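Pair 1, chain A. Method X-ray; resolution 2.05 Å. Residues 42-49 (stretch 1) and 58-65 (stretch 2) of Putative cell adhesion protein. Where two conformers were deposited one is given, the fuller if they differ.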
# COMPACT_ATOMS: atom_id res chain seq x y z
N ASP A 42 -7.11 7.49 -10.14
CA ASP A 42 -7.79 8.79 -10.06
C ASP A 42 -7.01 9.79 -9.15
O ASP A 42 -6.50 9.42 -8.10
CB ASP A 42 -9.22 8.68 -9.51
CG ASP A 42 -10.18 7.93 -10.43
OD1 ASP A 42 -9.84 7.60 -11.59
OD2 ASP A 42 -11.30 7.66 -9.95
N VAL A 43 -6.97 11.05 -9.59
CA VAL A 43 -6.45 12.18 -8.84
C VAL A 43 -7.58 13.15 -8.71
O VAL A 43 -7.93 13.83 -9.66
CB VAL A 43 -5.27 12.80 -9.57
CG1 VAL A 43 -4.85 14.09 -8.92
CG2 VAL A 43 -4.12 11.74 -9.65
N ASN A 44 -8.18 13.19 -7.54
CA ASN A 44 -9.36 14.04 -7.33
C ASN A 44 -9.00 15.38 -6.68
O ASN A 44 -9.49 16.43 -7.06
CB ASN A 44 -10.31 13.28 -6.42
CG ASN A 44 -10.75 12.00 -7.02
OD1 ASN A 44 -11.09 11.96 -8.19
ND2 ASN A 44 -10.77 10.94 -6.22
N THR A 45 -8.12 15.33 -5.69
CA THR A 45 -7.69 16.54 -5.00
C THR A 45 -6.18 16.52 -4.97
O THR A 45 -5.58 15.44 -4.97
CB THR A 45 -8.20 16.64 -3.53
OG1 THR A 45 -7.66 15.56 -2.75
CG2 THR A 45 -9.74 16.63 -3.43
N LEU A 46 -5.59 17.71 -4.94
CA LEU A 46 -4.16 17.89 -4.68
C LEU A 46 -3.94 18.82 -3.49
O LEU A 46 -4.49 19.94 -3.43
CB LEU A 46 -3.44 18.44 -5.89
CG LEU A 46 -3.42 17.45 -7.06
CD1 LEU A 46 -2.87 18.15 -8.29
CD2 LEU A 46 -2.58 16.24 -6.73
N THR A 47 -3.13 18.35 -2.55
CA THR A 47 -2.64 19.18 -1.45
C THR A 47 -1.19 19.47 -1.71
O THR A 47 -0.40 18.55 -1.90
CB THR A 47 -2.78 18.47 -0.09
OG1 THR A 47 -4.16 18.13 0.12
CG2 THR A 47 -2.31 19.36 1.05
N VAL A 48 -0.85 20.75 -1.72
CA VAL A 48 0.50 21.22 -2.03
C VAL A 48 1.06 21.93 -0.80
O VAL A 48 0.42 22.81 -0.19
CB VAL A 48 0.47 22.18 -3.23
CG1 VAL A 48 1.87 22.70 -3.56
CG2 VAL A 48 -0.18 21.49 -4.47
N GLY A 49 2.24 21.51 -0.38
CA GLY A 49 2.94 22.17 0.71
C GLY A 49 4.13 22.88 0.14
O GLY A 49 4.99 22.23 -0.52
N VAL A 58 3.32 27.82 2.96
CA VAL A 58 1.99 27.93 2.40
C VAL A 58 1.54 26.53 2.01
O VAL A 58 2.21 25.86 1.21
CB VAL A 58 1.95 28.83 1.16
CG1 VAL A 58 0.52 29.02 0.69
CG2 VAL A 58 2.54 30.21 1.49
N ILE A 59 0.42 26.09 2.58
CA ILE A 59 -0.16 24.78 2.26
C ILE A 59 -1.62 24.94 1.89
O ILE A 59 -2.34 25.67 2.56
CB ILE A 59 -0.12 23.80 3.46
CG1 ILE A 59 1.33 23.63 3.97
CG2 ILE A 59 -0.75 22.42 3.06
CD1 ILE A 59 1.59 24.17 5.32
N TYR A 60 -2.05 24.28 0.82
CA TYR A 60 -3.41 24.41 0.33
C TYR A 60 -3.87 23.16 -0.37
O TYR A 60 -3.05 22.36 -0.84
CB TYR A 60 -3.55 25.59 -0.63
CG TYR A 60 -2.59 25.53 -1.80
CD1 TYR A 60 -1.27 25.93 -1.64
CD2 TYR A 60 -3.00 25.11 -3.05
CE1 TYR A 60 -0.37 25.91 -2.72
CE2 TYR A 60 -2.10 25.08 -4.14
CZ TYR A 60 -0.78 25.47 -3.93
OH TYR A 60 0.14 25.45 -4.94
N THR A 61 -5.18 23.02 -0.47
CA THR A 61 -5.81 21.87 -1.16
C THR A 61 -6.86 22.38 -2.13
O THR A 61 -7.68 23.23 -1.78
CB THR A 61 -6.46 20.86 -0.18
OG1 THR A 61 -5.47 20.29 0.67
CG2 THR A 61 -7.14 19.66 -0.97
N LYS A 62 -6.81 21.87 -3.35
CA LYS A 62 -7.75 22.22 -4.41
C LYS A 62 -8.12 20.97 -5.17
O LYS A 62 -7.44 19.92 -5.11
CB LYS A 62 -7.14 23.23 -5.39
CG LYS A 62 -6.73 24.55 -4.71
CD LYS A 62 -6.23 25.62 -5.64
CE LYS A 62 -6.20 26.98 -4.89
NZ LYS A 62 -5.21 27.91 -5.50
N ASP A 63 -9.23 21.06 -5.87
CA ASP A 63 -9.65 19.98 -6.76
C ASP A 63 -8.71 20.02 -7.93
O ASP A 63 -8.30 21.13 -8.40
CB ASP A 63 -11.12 20.16 -7.19
CG ASP A 63 -12.09 19.82 -6.08
OD1 ASP A 63 -11.67 19.22 -5.06
OD2 ASP A 63 -13.27 20.14 -6.20
N ALA A 64 -8.33 18.83 -8.38
CA ALA A 64 -7.43 18.70 -9.52
C ALA A 64 -8.25 18.99 -10.79
O ALA A 64 -9.34 18.46 -10.94
CB ALA A 64 -6.82 17.30 -9.57
N THR A 65 -7.76 19.89 -11.64
CA THR A 65 -8.46 20.21 -12.88
C THR A 65 -7.91 19.34 -14.02
O THR A 65 -6.70 19.19 -14.20
CB THR A 65 -8.41 21.71 -13.22
OG1 THR A 65 -7.05 22.15 -13.22
CG2 THR A 65 -9.21 22.54 -12.20

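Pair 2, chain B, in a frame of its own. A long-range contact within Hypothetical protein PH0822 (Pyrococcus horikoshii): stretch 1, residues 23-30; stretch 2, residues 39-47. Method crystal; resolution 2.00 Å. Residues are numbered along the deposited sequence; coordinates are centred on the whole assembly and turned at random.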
# COMPACT_ATOMS: atom_id res chain seq x y z
N ARG B 23 13.72 9.79 10.21
CA ARG B 23 15.08 9.97 10.71
C ARG B 23 16.06 8.92 10.17
O ARG B 23 17.25 9.04 10.32
CB ARG B 23 15.08 10.05 12.24
CG ARG B 23 14.61 11.43 12.75
CD ARG B 23 13.15 11.85 12.34
NE ARG B 23 12.07 11.03 12.93
CZ ARG B 23 10.76 11.33 12.84
NH1 ARG B 23 9.87 10.53 13.40
NH2 ARG B 23 10.37 12.43 12.18
N SER B 24 15.55 7.91 9.48
CA SER B 24 16.40 6.89 8.88
C SER B 24 17.30 7.43 7.72
O SER B 24 16.95 8.37 6.99
CB SER B 24 15.53 5.75 8.40
OG SER B 24 15.19 6.08 7.08
N ARG B 25 18.48 6.84 7.59
CA ARG B 25 19.49 7.38 6.67
C ARG B 25 19.83 6.45 5.52
O ARG B 25 20.54 6.84 4.60
CB ARG B 25 20.75 7.85 7.42
CG ARG B 25 20.54 9.20 8.29
CD ARG B 25 20.53 10.60 7.51
NE ARG B 25 19.22 10.89 6.88
CZ ARG B 25 18.17 11.51 7.45
NH1 ARG B 25 17.03 11.66 6.76
NH2 ARG B 25 18.23 11.98 8.71
N TYR B 26 19.28 5.24 5.55
CA TYR B 26 19.41 4.29 4.45
C TYR B 26 18.06 3.72 4.08
O TYR B 26 17.22 3.51 4.93
CB TYR B 26 20.31 3.15 4.89
CG TYR B 26 21.75 3.59 5.28
CD1 TYR B 26 22.72 3.85 4.32
CD2 TYR B 26 22.11 3.75 6.61
CE1 TYR B 26 24.02 4.26 4.65
CE2 TYR B 26 23.42 4.17 6.98
CZ TYR B 26 24.36 4.42 5.99
OH TYR B 26 25.66 4.78 6.35
N PHE B 27 17.86 3.44 2.81
CA PHE B 27 16.63 2.85 2.33
C PHE B 27 17.03 1.70 1.45
O PHE B 27 18.02 1.78 0.73
CB PHE B 27 15.79 3.83 1.52
CG PHE B 27 14.80 4.61 2.37
CD1 PHE B 27 13.47 4.18 2.47
CD2 PHE B 27 15.22 5.68 3.14
CE1 PHE B 27 12.57 4.86 3.28
CE2 PHE B 27 14.31 6.36 3.98
CZ PHE B 27 13.02 5.98 4.03
N VAL B 28 16.22 0.66 1.48
CA VAL B 28 16.36 -0.49 0.57
C VAL B 28 15.17 -0.57 -0.38
O VAL B 28 14.04 -0.54 0.04
CB VAL B 28 16.44 -1.80 1.42
CG1 VAL B 28 16.53 -3.05 0.56
CG2 VAL B 28 17.56 -1.73 2.42
N PHE B 29 15.44 -0.69 -1.67
CA PHE B 29 14.44 -0.74 -2.74
C PHE B 29 14.52 -2.15 -3.28
O PHE B 29 15.59 -2.61 -3.69
CB PHE B 29 14.75 0.31 -3.84
CG PHE B 29 14.62 1.69 -3.37
CD1 PHE B 29 13.37 2.31 -3.37
CD2 PHE B 29 15.69 2.36 -2.81
CE1 PHE B 29 13.21 3.62 -2.89
CE2 PHE B 29 15.54 3.69 -2.32
CZ PHE B 29 14.29 4.31 -2.41
N VAL B 30 13.39 -2.83 -3.27
CA VAL B 30 13.41 -4.23 -3.67
C VAL B 30 12.44 -4.43 -4.81
O VAL B 30 11.21 -4.15 -4.65
CB VAL B 30 12.92 -5.17 -2.52
CG1 VAL B 30 12.97 -6.65 -3.06
CG2 VAL B 30 13.81 -5.00 -1.26
N ASN B 39 15.91 -7.61 -7.79
CA ASN B 39 16.91 -6.58 -7.63
C ASN B 39 16.80 -6.03 -6.21
O ASN B 39 15.66 -5.87 -5.70
CB ASN B 39 16.64 -5.52 -8.67
CG ASN B 39 17.80 -4.60 -8.87
OD1 ASN B 39 17.90 -3.53 -8.23
ND2 ASN B 39 18.66 -4.95 -9.81
N VAL B 40 17.95 -5.80 -5.57
CA VAL B 40 18.02 -5.04 -4.32
C VAL B 40 18.91 -3.82 -4.53
O VAL B 40 19.95 -3.90 -5.17
CB VAL B 40 18.57 -5.88 -3.20
CG1 VAL B 40 18.84 -5.02 -1.92
CG2 VAL B 40 17.66 -7.08 -2.93
N GLU B 41 18.47 -2.67 -4.04
CA GLU B 41 19.20 -1.44 -4.24
C GLU B 41 19.26 -0.78 -2.89
O GLU B 41 18.23 -0.58 -2.26
CB GLU B 41 18.52 -0.58 -5.32
CG GLU B 41 18.91 0.90 -5.32
CD GLU B 41 19.46 1.41 -6.66
OE1 GLU B 41 20.08 2.51 -6.65
OE2 GLU B 41 19.30 0.73 -7.73
N VAL B 42 20.48 -0.47 -2.46
CA VAL B 42 20.73 0.05 -1.13
C VAL B 42 21.32 1.45 -1.26
O VAL B 42 22.48 1.60 -1.64
CB VAL B 42 21.74 -0.81 -0.43
CG1 VAL B 42 21.92 -0.31 0.93
CG2 VAL B 42 21.26 -2.30 -0.40
N VAL B 43 20.51 2.48 -1.04
CA VAL B 43 21.04 3.88 -1.19
C VAL B 43 20.92 4.67 0.10
O VAL B 43 20.25 4.22 1.04
CB VAL B 43 20.40 4.60 -2.37
CG1 VAL B 43 20.72 3.87 -3.72
CG2 VAL B 43 18.95 4.66 -2.17
N GLU B 44 21.59 5.81 0.18
CA GLU B 44 21.44 6.63 1.37
C GLU B 44 20.56 7.82 1.15
O GLU B 44 20.27 8.21 0.01
CB GLU B 44 22.78 6.94 2.06
CG GLU B 44 23.91 7.29 1.15
CD GLU B 44 25.13 7.84 1.94
OE1 GLU B 44 26.23 7.20 1.95
OE2 GLU B 44 24.99 8.92 2.59
N VAL B 45 20.03 8.36 2.23
CA VAL B 45 19.15 9.53 2.12
C VAL B 45 20.02 10.79 2.13
O VAL B 45 20.99 10.88 2.92
CB VAL B 45 18.09 9.61 3.27
CG1 VAL B 45 16.98 10.56 2.88
CG2 VAL B 45 17.46 8.24 3.55
N PRO B 46 19.72 11.74 1.24
CA PRO B 46 20.25 13.13 1.25
C PRO B 46 20.10 13.93 2.58
O PRO B 46 19.12 13.74 3.31
CB PRO B 46 19.49 13.80 0.11
CG PRO B 46 19.14 12.63 -0.82
CD PRO B 46 18.83 11.49 0.09
N PHE B 47 21.11 14.80 2.84
CA PHE B 47 21.28 15.76 3.98
C PHE B 47 21.90 15.14 5.22
O PHE B 47 21.22 14.47 6.02
CB PHE B 47 20.01 16.59 4.34
CG PHE B 47 19.86 17.93 3.58
CD1 PHE B 47 20.95 18.80 3.40
CD2 PHE B 47 18.59 18.34 3.09
CE1 PHE B 47 20.79 20.03 2.71
CE2 PHE B 47 18.41 19.58 2.40
CZ PHE B 47 19.52 20.43 2.22

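Where do the two contacts differ most sharply? At the matched positions Thr A47/Val B28 and Thr A61/Val B42, pair 1 places two hydroxyls together and pair 2 places two valines. In pair 1, OG1 of Thr A47 and OG1 of Thr A61 lie 2.6 Å apart in a hydrogen bond, a side-chain link between neighbouring strands in which either hydroxyl could be the donor. In pair 2 no such bond is possible, because the valine side chain is hydrocarbon throughout, with no polar hydrogen and no acceptor. Both pairs keep a diagonal contact on this face, CG2 of Thr A47 lying 4.0 Å from CG2 of Ile A59 and CG1 of Val B28 3.9 Å from CG1 of Val B40; the hydroxyl bond is what pair 2 lacks. The side-chain centres of Thr A47 and Val B28 nevertheless superpose within 0.5 Å, so nearly the same volume is filled with different chemistry.

What backbone do they share? Both are antiparallel strand pairs whose axes approach to 4.7 Å, and 14 central residues superpose with an RMSD of 0.8 Å. The N-to-C directions differ by 170° in pair 1 and 162° in pair 2. Matching hydrogen bonds run along both ladders. Leu A46 N donates to Lys A62 O at 2.9 Å, as Phe B27 N does to Val B43 O at 3.1 Å; Val A48 N to Tyr A60 O and Phe B29 N to Glu B41 O are both 2.9 Å. The ladder extends just beyond the strands in the same way: Ala A64 N reaches Asn A44 O at 3.0 Å, and Val B45 N reaches Arg B25 O at 2.9 Å. Between these bonds, CA-H...O contacts such as Thr A47 CA to Tyr A60 O at 3.3 Å and Val B28 CA to Glu B41 O at 3.4 Å use the same carbonyls a second time.

How is the face bearing Val A48 and Tyr A60 packed, compared with that of Phe B29 and Glu B41? The aromatic ring changes strands. In pair 1 it belongs to Tyr A60, whose p rotamer brings the ring back to Val A48; CB of Val A48 sits over one face, 4.0 Å from the ring centroid, in a CH-pi contact. In pair 2 the ring comes from Phe B29, while the end of Glu B41 leads away. Phe B29 reaches along the opposing strand to Val B43, with its CE2 3.5 Å from CG2 of that valine, which meets the ring at its edge.

How is the end near Ala A64 and Val B45 closed? Both residues point toward the other stretch, and their side-chain centres fall within 0.9 Å. In both pairs the residue rests on a backbone carbonyl, CB of Ala A64 3.6 Å from O of Val A43 and CG2 of Val B45 3.5 Å from O of Ser B24. The small Ala A64 also sets its CB 3.8 Å from CG1 of Val A43 and 4.2 Å from CG of Leu A46. The larger Val B45 sets its CG2 3.4 Å from CD2 of Phe B27, at the edge of that ring. Arg B25 adds cover, its NE 4.0 Å from CB of Val B45.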